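Local coordinates for McyG protein (Microcystis aeruginosa PCC 7806, PDB 4R0M), which probably activates a phenylalanine-like or related acid as its adenylate and loads it onto a peptidyl carrier domain during microcystin synthesis, at residues Q326-F334 with T344-N352; N358-P366 with Y424-T433. One frame throughout, in Å; residues are numbered along the deposited sequence.

Interaction 1: residues Q326-F334 with T344-N352. With FA5 (adenosine-5'-[phenylalaninyl-phosphate]), chain C.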
loop_
_atom_site.group_PDB
_atom_site.type_symbol
_atom_site.label_atom_id
_atom_site.label_comp_id
_atom_site.label_asym_id
_atom_site.label_seq_id
_atom_site.Cartn_x
_atom_site.Cartn_y
_atom_site.Cartn_z
ATOM N N GLN A 326 -22.537 -8.274 -5.037
ATOM C CA GLN A 326 -22.728 -9.697 -5.329
ATOM C C GLN A 326 -21.886 -10.606 -4.433
ATOM O O GLN A 326 -20.876 -10.176 -3.865
ATOM C CB GLN A 326 -22.469 -9.996 -6.812
ATOM C CG GLN A 326 -21.066 -9.661 -7.299
ATOM C CD GLN A 326 -20.882 -9.921 -8.783
ATOM O OE1 GLN A 326 -20.871 -8.989 -9.587
ATOM N NE2 GLN A 326 -20.742 -11.190 -9.152
ATOM N N GLU A 327 -22.322 -11.857 -4.309
ATOM C CA GLU A 327 -21.636 -12.855 -3.492
ATOM C C GLU A 327 -20.246 -13.162 -4.039
ATOM O O GLU A 327 -20.062 -13.277 -5.253
ATOM C CB GLU A 327 -22.465 -14.139 -3.403
ATOM C CG GLU A 327 -23.734 -14.008 -2.570
ATOM C CD GLU A 327 -24.600 -15.257 -2.597
ATOM O OE1 GLU A 327 -24.177 -16.281 -3.181
ATOM O OE2 GLU A 327 -25.712 -15.213 -2.030
ATOM N N ARG A 328 -19.279 -13.277 -3.126
ATOM C CA ARG A 328 -17.880 -13.606 -3.448
ATOM C C ARG A 328 -17.106 -12.492 -4.173
ATOM O O ARG A 328 -16.012 -12.726 -4.688
ATOM C CB ARG A 328 -17.776 -14.940 -4.213
ATOM C CG ARG A 328 -18.006 -16.170 -3.348
ATOM C CD ARG A 328 -17.940 -17.455 -4.161
ATOM N NE ARG A 328 -17.974 -18.641 -3.304
ATOM C CZ ARG A 328 -19.085 -19.247 -2.885
ATOM N NH1 ARG A 328 -20.282 -18.790 -3.237
ATOM N NH2 ARG A 328 -19.000 -20.319 -2.106
ATOM N N ALA A 329 -17.669 -11.285 -4.191
ATOM C CA ALA A 329 -17.032 -10.136 -4.839
ATOM C C ALA A 329 -15.790 -9.662 -4.087
ATOM O O ALA A 329 -14.810 -9.242 -4.704
ATOM C CB ALA A 329 -18.024 -8.995 -4.998
ATOM N N ILE A 330 -15.841 -9.726 -2.757
ATOM C CA ILE A 330 -14.715 -9.333 -1.909
ATOM C C ILE A 330 -13.563 -10.321 -2.065
ATOM O O ILE A 330 -13.743 -11.532 -1.906
ATOM C CB ILE A 330 -15.128 -9.216 -0.425
ATOM C CG1 ILE A 330 -16.211 -8.149 -0.263
ATOM C CG2 ILE A 330 -13.920 -8.896 0.451
ATOM C CD1 ILE A 330 -16.829 -8.095 1.116
ATOM N N LYS A 331 -12.387 -9.790 -2.391
ATOM C CA LYS A 331 -11.200 -10.607 -2.615
ATOM C C LYS A 331 -10.040 -10.200 -1.693
ATOM O O LYS A 331 -9.235 -9.337 -2.048
ATOM C CB LYS A 331 -10.758 -10.541 -4.088
ATOM C CG LYS A 331 -11.842 -10.830 -5.126
ATOM C CD LYS A 331 -12.298 -12.282 -5.095
ATOM C CE LYS A 331 -12.994 -12.692 -6.384
ATOM N NZ LYS A 331 -14.297 -11.999 -6.577
ATOM N N PRO A 332 -9.959 -10.808 -0.493
ATOM C CA PRO A 332 -8.748 -10.654 0.309
ATOM C C PRO A 332 -7.542 -11.215 -0.440
ATOM O O PRO A 332 -7.639 -12.271 -1.062
ATOM C CB PRO A 332 -9.039 -11.480 1.570
ATOM C CG PRO A 332 -10.237 -12.307 1.247
ATOM C CD PRO A 332 -11.014 -11.530 0.237
ATOM N N ALA A 333 -6.421 -10.504 -0.395
ATOM C CA ALA A 333 -5.250 -10.888 -1.175
ATOM C C ALA A 333 -3.955 -10.583 -0.438
ATOM O O ALA A 333 -3.924 -9.735 0.451
ATOM C CB ALA A 333 -5.266 -10.174 -2.518
ATOM N N PHE A 334 -2.889 -11.281 -0.812
ATOM C CA PHE A 334 -1.560 -10.938 -0.327
ATOM C C PHE A 334 -0.691 -10.396 -1.453
ATOM O O PHE A 334 -0.715 -10.903 -2.577
ATOM C CB PHE A 334 -0.876 -12.133 0.344
ATOM C CG PHE A 334 0.517 -11.835 0.827
ATOM C CD1 PHE A 334 0.726 -11.150 2.020
ATOM C CD2 PHE A 334 1.623 -12.229 0.081
ATOM C CE1 PHE A 334 2.011 -10.869 2.461
ATOM C CE2 PHE A 334 2.910 -11.946 0.513
ATOM C CZ PHE A 334 3.103 -11.268 1.706
ATOM N N THR A 344 -1.068 -13.522 -4.361
ATOM C CA THR A 344 -2.130 -14.504 -4.136
ATOM C C THR A 344 -3.481 -13.794 -4.142
ATOM O O THR A 344 -3.579 -12.636 -3.738
ATOM C CB THR A 344 -1.970 -15.296 -2.812
ATOM O OG1 THR A 344 -2.245 -14.444 -1.692
ATOM C CG2 THR A 344 -0.573 -15.898 -2.675
ATOM N N TRP A 345 -4.514 -14.489 -4.612
ATOM C CA TRP A 345 -5.859 -13.922 -4.685
ATOM C C TRP A 345 -6.870 -14.903 -4.177
ATOM O O TRP A 345 -6.838 -16.081 -4.539
ATOM C CB TRP A 345 -6.208 -13.526 -6.118
ATOM C CG TRP A 345 -5.213 -12.589 -6.765
ATOM C CD1 TRP A 345 -4.148 -12.923 -7.594
ATOM C CD2 TRP A 345 -5.161 -11.123 -6.653
ATOM N NE1 TRP A 345 -3.466 -11.803 -7.993
ATOM C CE2 TRP A 345 -4.018 -10.691 -7.463
ATOM C CE3 TRP A 345 -5.918 -10.162 -5.992
ATOM C CZ2 TRP A 345 -3.669 -9.354 -7.590
ATOM C CZ3 TRP A 345 -5.556 -8.817 -6.126
ATOM C CH2 TRP A 345 -4.456 -8.426 -6.904
ATOM N N SER A 346 -7.776 -14.427 -3.326
ATOM C CA SER A 346 -8.876 -15.246 -2.836
ATOM C C SER A 346 -9.870 -15.504 -3.962
ATOM O O SER A 346 -10.015 -14.682 -4.872
ATOM C CB SER A 346 -9.578 -14.552 -1.666
ATOM O OG SER A 346 -10.678 -15.308 -1.190
ATOM N N ALA A 347 -10.544 -16.649 -3.899
ATOM C CA ALA A 347 -11.615 -16.972 -4.837
ATOM C C ALA A 347 -12.882 -16.180 -4.512
ATOM O O ALA A 347 -13.794 -16.087 -5.335
ATOM C CB ALA A 347 -11.899 -18.468 -4.825
ATOM N N GLY A 348 -12.922 -15.602 -3.314
ATOM C CA GLY A 348 -14.071 -14.836 -2.848
ATOM C C GLY A 348 -14.568 -15.348 -1.512
ATOM O O GLY A 348 -14.378 -16.520 -1.180
ATOM N N LEU A 349 -15.207 -14.469 -0.746
ATOM C CA LEU A 349 -15.727 -14.836 0.572
ATOM C C LEU A 349 -17.218 -15.151 0.535
ATOM O O LEU A 349 -18.005 -14.409 -0.058
ATOM C CB LEU A 349 -15.429 -13.743 1.601
ATOM C CG LEU A 349 -13.984 -13.690 2.101
ATOM C CD1 LEU A 349 -13.682 -12.326 2.695
ATOM C CD2 LEU A 349 -13.691 -14.794 3.109
ATOM N N SER A 350 -17.590 -16.256 1.174
ATOM C CA SER A 350 -18.974 -16.733 1.168
ATOM C C SER A 350 -19.678 -16.567 2.520
ATOM O O SER A 350 -20.767 -17.115 2.725
ATOM C CB SER A 350 -19.032 -18.193 0.700
ATOM O OG SER A 350 -18.297 -19.042 1.566
ATOM N N LYS A 351 -19.059 -15.803 3.427
ATOM C CA LYS A 351 -19.598 -15.520 4.773
ATOM C C LYS A 351 -19.739 -16.752 5.675
ATOM O O LYS A 351 -20.220 -16.652 6.807
ATOM C CB LYS A 351 -21.028 -14.950 4.715
ATOM C CG LYS A 351 -21.632 -14.564 6.058
ATOM C CD LYS A 351 -23.022 -13.971 5.868
ATOM C CE LYS A 351 -23.669 -13.594 7.192
ATOM N NZ LYS A 351 -25.032 -13.010 7.024
ATOM N N ASN A 352 -19.316 -17.907 5.162
ATOM C CA ASN A 352 -19.455 -19.184 5.859
ATOM C C ASN A 352 -18.097 -19.555 6.451
ATOM O O ASN A 352 -18.016 -20.357 7.386
ATOM C CB ASN A 352 -19.984 -20.309 4.962
ATOM C CG ASN A 352 -21.266 -19.925 4.236
ATOM O OD1 ASN A 352 -21.979 -19.003 4.641
ATOM N ND2 ASN A 352 -21.565 -20.636 3.153
HETATM C C FA5 C . 1.896 -3.338 0.283
HETATM O O FA5 C . 1.353 -2.885 1.284
HETATM C CA FA5 C . 1.170 -4.335 -0.584
HETATM N N FA5 C . 0.697 -5.345 0.332
HETATM C CB FA5 C . -0.035 -3.715 -1.305
HETATM C CG FA5 C . -0.969 -4.623 -2.116
HETATM C CD1 FA5 C . -1.014 -6.012 -1.986
HETATM C CD2 FA5 C . -1.843 -4.029 -3.035
HETATM C CE1 FA5 C . -1.896 -6.780 -2.757
HETATM C CE2 FA5 C . -2.734 -4.785 -3.806
HETATM C CZ FA5 C . -2.760 -6.171 -3.667
HETATM P P FA5 C . 4.435 -2.800 1.095
HETATM O OP1 FA5 C . 4.412 -1.415 1.686
HETATM O OP2 FA5 C . 5.713 -3.301 0.471
HETATM O OP3 FA5 C . 3.260 -2.908 -0.021
HETATM O "O5'" FA5 C . 4.017 -3.805 2.283
HETATM C "C5'" FA5 C . 3.991 -5.221 2.121
HETATM C "C4'" FA5 C . 3.627 -5.845 3.459
HETATM O "O4'" FA5 C . 2.291 -5.518 3.861
HETATM C "C3'" FA5 C . 3.658 -7.359 3.434
HETATM O "O3'" FA5 C . 4.980 -7.872 3.591
HETATM C "C2'" FA5 C . 2.770 -7.709 4.607
HETATM O "O2'" FA5 C . 3.509 -7.647 5.832
HETATM C "C1'" FA5 C . 1.737 -6.602 4.613
HETATM N N9 FA5 C . 0.497 -7.105 3.969
HETATM C C8 FA5 C . 0.097 -6.833 2.713
HETATM N N7 FA5 C . -1.081 -7.439 2.422
HETATM C C5 FA5 C . -1.455 -8.131 3.512
HETATM C C6 FA5 C . -2.597 -9.000 3.892
HETATM N N6 FA5 C . -3.601 -9.258 3.024
HETATM N N1 FA5 C . -2.604 -9.531 5.139
HETATM C C2 FA5 C . -1.610 -9.289 6.018
HETATM N N3 FA5 C . -0.548 -8.507 5.744
HETATM C C4 FA5 C . -0.411 -7.912 4.529
#
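The beta hairpin of strands 330-336 and 341-345, which borders the adenylate site of this ANL-family adenylation domain, holds Ala333 against Trp345 and Phe334 against Thr344. Phe334 and Thr344 form an antiparallel hydrogen-bonded pair: Thr344 N reaches Phe334 O at 3.2 Å and 173°, and Phe334 N donates back to Thr344 O at 3.3 Å. Ala333 and Trp345 are the non-hydrogen-bonded pair, and Ala333 CB comes within 3.5 Å of Trp345 CE3. A chi1 of 178° swings the Phe334 ring away from Thr344 and toward the ligand, its CE1 lying 3.9 Å from FA5 C2'. Ala333 O takes a short but bent, weak bond from the adenine amino group, N6, at 2.6 Å. Beyond the strand pairing, Ser346 N donates to Pro332 O, and Ser346 OG closes an ST turn by accepting from Gly348 N. Leu349 CD1 packs 3.7 Å from Pro332 CD, the two side chains crossing obliquely. Lys331, bent at chi2 and chi4, passes CD 3.3 Å from Ser346 O and turns its ammonium back to Arg328 O, with Lys299 O as a further acceptor. Strand 300-303 pairs with 330-336 on its other edge, helix 310-320 packs on Ile330 and Leu349, and helix 196-210 meets the Trp345 indole.

Interaction 2: residues N358-P366 with Y424-T433; sequences NSFVSLGKP and YLSKGELFIT. With FA5 (adenosine-5'-[phenylalaninyl-phosphate]), chain C.
Phe360 lays one ring face over the methyl of Thr433, a CH-pi contact with CG2 3.5 Å from the ring centroid and 9° off the normal. Its CD2 meets Tyr424 CE1 at the edge of the tyrosine ring, in that ring's plane. The contact joins the loop leading into strand 365-366 to the beta hairpin of strands 421-426 and 429-435, whose type I' turn runs from Ser426 to Glu429. Two backbone bonds fix the register: Leu363 N to Leu430 O at 2.7 Å and 164°, and Leu430 N to Gly364 O at 2.8 Å. Beside them, Ser362 CA sits over a face of the Phe431 ring, offset toward the rim, and Phe360 O lies at that ring's edge. Toward the ligand, the Leu363 and Ile432 side chains cross at about a right angle, CD1 of Leu363 3.5 Å from CG1 of Ile432, and Leu363 CD1 also approaches adenine N6; Ile432 CG2 lies 3.6 Å from adenine C2. The two side chains thus form an apolar border to the adenine. Ser362 OG accepts from Gly364 N in an ST turn and donates to the anti lone pair of Glu429 OE1 at 2.7 Å.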
loop_
_atom_site.group_PDB
_atom_site.type_symbol
_atom_site.label_atom_id
_atom_site.label_comp_id
_atom_site.label_asym_id
_atom_site.label_seq_id
_atom_site.Cartn_x
_atom_site.Cartn_y
_atom_site.Cartn_z
ATOM N N ASN A 358 -11.521 -19.260 12.285
ATOM C CA ASN A 358 -10.094 -19.105 12.255
ATOM C C ASN A 358 -9.606 -18.351 13.497
ATOM O O ASN A 358 -9.612 -18.910 14.578
ATOM C CB ASN A 358 -9.562 -18.672 10.905
ATOM C CG ASN A 358 -9.596 -19.808 9.889
ATOM O OD1 ASN A 358 -8.655 -20.589 9.778
ATOM N ND2 ASN A 358 -10.692 -19.915 9.155
ATOM N N SER A 359 -8.977 -17.211 13.357
ATOM C CA SER A 359 -9.489 -15.908 13.131
ATOM C C SER A 359 -8.732 -15.348 11.968
ATOM O O SER A 359 -8.404 -14.182 11.948
ATOM C CB SER A 359 -9.233 -15.046 14.371
ATOM O OG SER A 359 -9.948 -15.507 15.508
ATOM N N PHE A 360 -8.396 -16.207 11.028
ATOM C CA PHE A 360 -7.601 -15.811 9.898
ATOM C C PHE A 360 -8.362 -15.961 8.606
ATOM O O PHE A 360 -9.020 -16.942 8.379
ATOM C CB PHE A 360 -6.292 -16.576 9.895
ATOM C CG PHE A 360 -5.530 -16.435 11.173
ATOM C CD1 PHE A 360 -5.106 -15.205 11.594
ATOM C CD2 PHE A 360 -5.271 -17.513 11.961
ATOM C CE1 PHE A 360 -4.417 -15.053 12.764
ATOM C CE2 PHE A 360 -4.602 -17.368 13.140
ATOM C CZ PHE A 360 -4.168 -16.135 13.540
ATOM N N VAL A 361 -8.312 -14.925 7.799
ATOM C CA VAL A 361 -8.899 -14.903 6.496
ATOM C C VAL A 361 -7.998 -15.532 5.468
ATOM O O VAL A 361 -6.811 -15.384 5.532
ATOM C CB VAL A 361 -9.157 -13.482 6.102
ATOM C CG1 VAL A 361 -9.806 -13.423 4.756
ATOM C CG2 VAL A 361 -10.042 -12.843 7.128
ATOM N N SER A 362 -8.565 -16.272 4.534
ATOM C CA SER A 362 -7.783 -16.810 3.445
ATOM C C SER A 362 -7.436 -15.734 2.459
ATOM O O SER A 362 -8.280 -14.977 2.055
ATOM C CB SER A 362 -8.548 -17.902 2.730
ATOM O OG SER A 362 -7.851 -18.396 1.625
ATOM N N LEU A 363 -6.180 -15.711 2.063
ATOM C CA LEU A 363 -5.689 -14.785 1.047
ATOM C C LEU A 363 -5.477 -15.500 -0.293
ATOM O O LEU A 363 -4.858 -14.964 -1.216
ATOM C CB LEU A 363 -4.413 -14.078 1.526
ATOM C CG LEU A 363 -4.459 -13.373 2.891
ATOM C CD1 LEU A 363 -3.136 -12.688 3.176
ATOM C CD2 LEU A 363 -5.601 -12.371 2.998
ATOM N N GLY A 364 -6.007 -16.718 -0.382
ATOM C CA GLY A 364 -6.092 -17.452 -1.639
ATOM C C GLY A 364 -4.818 -18.113 -2.117
ATOM O O GLY A 364 -3.862 -18.283 -1.358
ATOM N N LYS A 365 -4.819 -18.480 -3.395
ATOM C CA LYS A 365 -3.719 -19.206 -4.018
ATOM C C LYS A 365 -2.874 -18.269 -4.881
ATOM O O LYS A 365 -3.377 -17.251 -5.354
ATOM C CB LYS A 365 -4.267 -20.363 -4.865
ATOM C CG LYS A 365 -5.051 -21.399 -4.073
ATOM C CD LYS A 365 -5.498 -22.552 -4.956
ATOM C CE LYS A 365 -6.419 -23.501 -4.203
ATOM N NZ LYS A 365 -6.812 -24.671 -5.037
ATOM N N PRO A 366 -1.589 -18.612 -5.096
ATOM C CA PRO A 366 -0.704 -17.770 -5.895
ATOM C C PRO A 366 -1.038 -17.775 -7.385
ATOM O O PRO A 366 -1.595 -18.750 -7.897
ATOM C CB PRO A 366 0.670 -18.399 -5.670
ATOM C CG PRO A 366 0.375 -19.831 -5.401
ATOM C CD PRO A 366 -0.888 -19.806 -4.589
ATOM N N TYR A 424 0.467 -19.630 7.547
ATOM C CA TYR A 424 0.376 -21.052 7.228
ATOM C C TYR A 424 -0.371 -21.284 5.922
ATOM O O TYR A 424 -1.087 -20.403 5.437
ATOM C CB TYR A 424 -0.295 -21.829 8.372
ATOM C CG TYR A 424 -1.732 -21.436 8.654
ATOM C CD1 TYR A 424 -2.031 -20.415 9.553
ATOM C CD2 TYR A 424 -2.794 -22.096 8.029
ATOM C CE1 TYR A 424 -3.345 -20.056 9.816
ATOM C CE2 TYR A 424 -4.109 -21.742 8.286
ATOM C CZ TYR A 424 -4.379 -20.723 9.180
ATOM O OH TYR A 424 -5.679 -20.366 9.441
ATOM N N LEU A 425 -0.197 -22.477 5.364
ATOM C CA LEU A 425 -0.931 -22.894 4.177
ATOM C C LEU A 425 -1.958 -23.961 4.536
ATOM O O LEU A 425 -1.699 -24.826 5.373
ATOM C CB LEU A 425 0.027 -23.412 3.102
ATOM C CG LEU A 425 1.034 -22.399 2.551
ATOM C CD1 LEU A 425 2.079 -23.095 1.695
ATOM C CD2 LEU A 425 0.340 -21.292 1.769
ATOM N N SER A 426 -3.127 -23.877 3.908
ATOM C CA SER A 426 -4.203 -24.836 4.127
ATOM C C SER A 426 -4.922 -25.094 2.810
ATOM O O SER A 426 -5.635 -24.222 2.300
ATOM C CB SER A 426 -5.177 -24.321 5.192
ATOM O OG SER A 426 -6.223 -25.249 5.426
ATOM N N LYS A 427 -4.715 -26.294 2.264
ATOM C CA LYS A 427 -5.287 -26.707 0.974
ATOM C C LYS A 427 -4.862 -25.773 -0.165
ATOM O O LYS A 427 -5.637 -25.494 -1.084
ATOM C CB LYS A 427 -6.818 -26.826 1.058
ATOM C CG LYS A 427 -7.310 -27.918 1.995
ATOM C CD LYS A 427 -8.820 -27.861 2.177
ATOM C CE LYS A 427 -9.303 -28.969 3.101
ATOM N NZ LYS A 427 -10.768 -28.894 3.366
ATOM N N GLY A 428 -3.624 -25.290 -0.088
ATOM C CA GLY A 428 -3.067 -24.407 -1.108
ATOM C C GLY A 428 -3.319 -22.919 -0.913
ATOM O O GLY A 428 -2.756 -22.094 -1.632
ATOM N N GLU A 429 -4.164 -22.573 0.057
ATOM C CA GLU A 429 -4.513 -21.177 0.318
ATOM C C GLU A 429 -3.611 -20.552 1.385
ATOM O O GLU A 429 -3.298 -21.189 2.393
ATOM C CB GLU A 429 -5.985 -21.062 0.723
ATOM C CG GLU A 429 -6.964 -21.357 -0.404
ATOM C CD GLU A 429 -8.389 -21.557 0.081
ATOM O OE1 GLU A 429 -8.897 -20.712 0.852
ATOM O OE2 GLU A 429 -9.011 -22.563 -0.320
ATOM N N LEU A 430 -3.196 -19.307 1.155
ATOM C CA LEU A 430 -2.336 -18.593 2.098
ATOM C C LEU A 430 -3.134 -17.908 3.201
ATOM O O LEU A 430 -4.124 -17.224 2.932
ATOM C CB LEU A 430 -1.442 -17.574 1.376
ATOM C CG LEU A 430 -0.583 -16.614 2.224
ATOM C CD1 LEU A 430 0.472 -17.353 3.041
ATOM C CD2 LEU A 430 0.066 -15.554 1.349
ATOM N N PHE A 431 -2.691 -18.108 4.439
ATOM C CA PHE A 431 -3.256 -17.438 5.605
ATOM C C PHE A 431 -2.126 -16.713 6.336
ATOM O O PHE A 431 -1.263 -17.355 6.939
ATOM C CB PHE A 431 -3.907 -18.453 6.553
ATOM C CG PHE A 431 -5.127 -19.144 5.993
ATOM C CD1 PHE A 431 -5.002 -20.167 5.053
ATOM C CD2 PHE A 431 -6.400 -18.799 6.436
ATOM C CE1 PHE A 431 -6.124 -20.808 4.548
ATOM C CE2 PHE A 431 -7.524 -19.439 5.938
ATOM C CZ PHE A 431 -7.386 -20.445 4.993
ATOM N N ILE A 432 -2.119 -15.383 6.270
ATOM C CA ILE A 432 -1.147 -14.585 7.024
ATOM C C ILE A 432 -1.637 -14.425 8.465
ATOM O O ILE A 432 -2.803 -14.103 8.699
ATOM C CB ILE A 432 -0.873 -13.208 6.360
ATOM C CG1 ILE A 432 -0.197 -13.379 4.988
ATOM C CG2 ILE A 432 -0.032 -12.307 7.261
ATOM C CD1 ILE A 432 1.160 -14.054 5.004
ATOM N N THR A 433 -0.742 -14.665 9.421
ATOM C CA THR A 433 -1.087 -14.611 10.845
ATOM C C THR A 433 -0.439 -13.427 11.562
ATOM O O THR A 433 -1.012 -12.869 12.502
ATOM C CB THR A 433 -0.728 -15.924 11.568
ATOM O OG1 THR A 433 0.633 -16.276 11.286
ATOM C CG2 THR A 433 -1.637 -17.050 11.105
HETATM C C FA5 C . 1.896 -3.338 0.283
HETATM O O FA5 C . 1.353 -2.885 1.284
HETATM C CA FA5 C . 1.170 -4.335 -0.584
HETATM N N FA5 C . 0.697 -5.345 0.332
HETATM C CB FA5 C . -0.035 -3.715 -1.305
HETATM C CG FA5 C . -0.969 -4.623 -2.116
HETATM C CD1 FA5 C . -1.014 -6.012 -1.986
HETATM C CD2 FA5 C . -1.843 -4.029 -3.035
HETATM C CE1 FA5 C . -1.896 -6.780 -2.757
HETATM C CE2 FA5 C . -2.734 -4.785 -3.806
HETATM C CZ FA5 C . -2.760 -6.171 -3.667
HETATM P P FA5 C . 4.435 -2.800 1.095
HETATM O OP1 FA5 C . 4.412 -1.415 1.686
HETATM O OP2 FA5 C . 5.713 -3.301 0.471
HETATM O OP3 FA5 C . 3.260 -2.908 -0.021
HETATM O "O5'" FA5 C . 4.017 -3.805 2.283
HETATM C "C5'" FA5 C . 3.991 -5.221 2.121
HETATM C "C4'" FA5 C . 3.627 -5.845 3.459
HETATM O "O4'" FA5 C . 2.291 -5.518 3.861
HETATM C "C3'" FA5 C . 3.658 -7.359 3.434
HETATM O "O3'" FA5 C . 4.980 -7.872 3.591
HETATM C "C2'" FA5 C . 2.770 -7.709 4.607
HETATM O "O2'" FA5 C . 3.509 -7.647 5.832
HETATM C "C1'" FA5 C . 1.737 -6.602 4.613
HETATM N N9 FA5 C . 0.497 -7.105 3.969
HETATM C C8 FA5 C . 0.097 -6.833 2.713
HETATM N N7 FA5 C . -1.081 -7.439 2.422
HETATM C C5 FA5 C . -1.455 -8.131 3.512
HETATM C C6 FA5 C . -2.597 -9.000 3.892
HETATM N N6 FA5 C . -3.601 -9.258 3.024
HETATM N N1 FA5 C . -2.604 -9.531 5.139
HETATM C C2 FA5 C . -1.610 -9.289 6.018
HETATM N N3 FA5 C . -0.548 -8.507 5.744
HETATM C C4 FA5 C . -0.411 -7.912 4.529
#

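In the fold
Followed from the N terminus, the chain first makes interaction 1, where 344-352 returns along 326-334 and closes a short hairpin loop with 9 residues between the segments. Only then does it enter 358-366, which waits through 57 residues, 22 of them strand, before 424-433 closes interaction 2. The two loops are therefore in series, without crossing. They lie about 12 Å apart, centre to centre, and strands 341-345 and 365-366 are neighbours in one mixed sheet: Thr344 OG1 probably bonds Leu363 O at 2.7 Å, and Trp345 N probably bonds Lys365 O at 3.1 Å. Segment 358-366 thus links that sheet to the antiparallel sheet holding 421-426 and 429-435, and both contacts touch the adenylate.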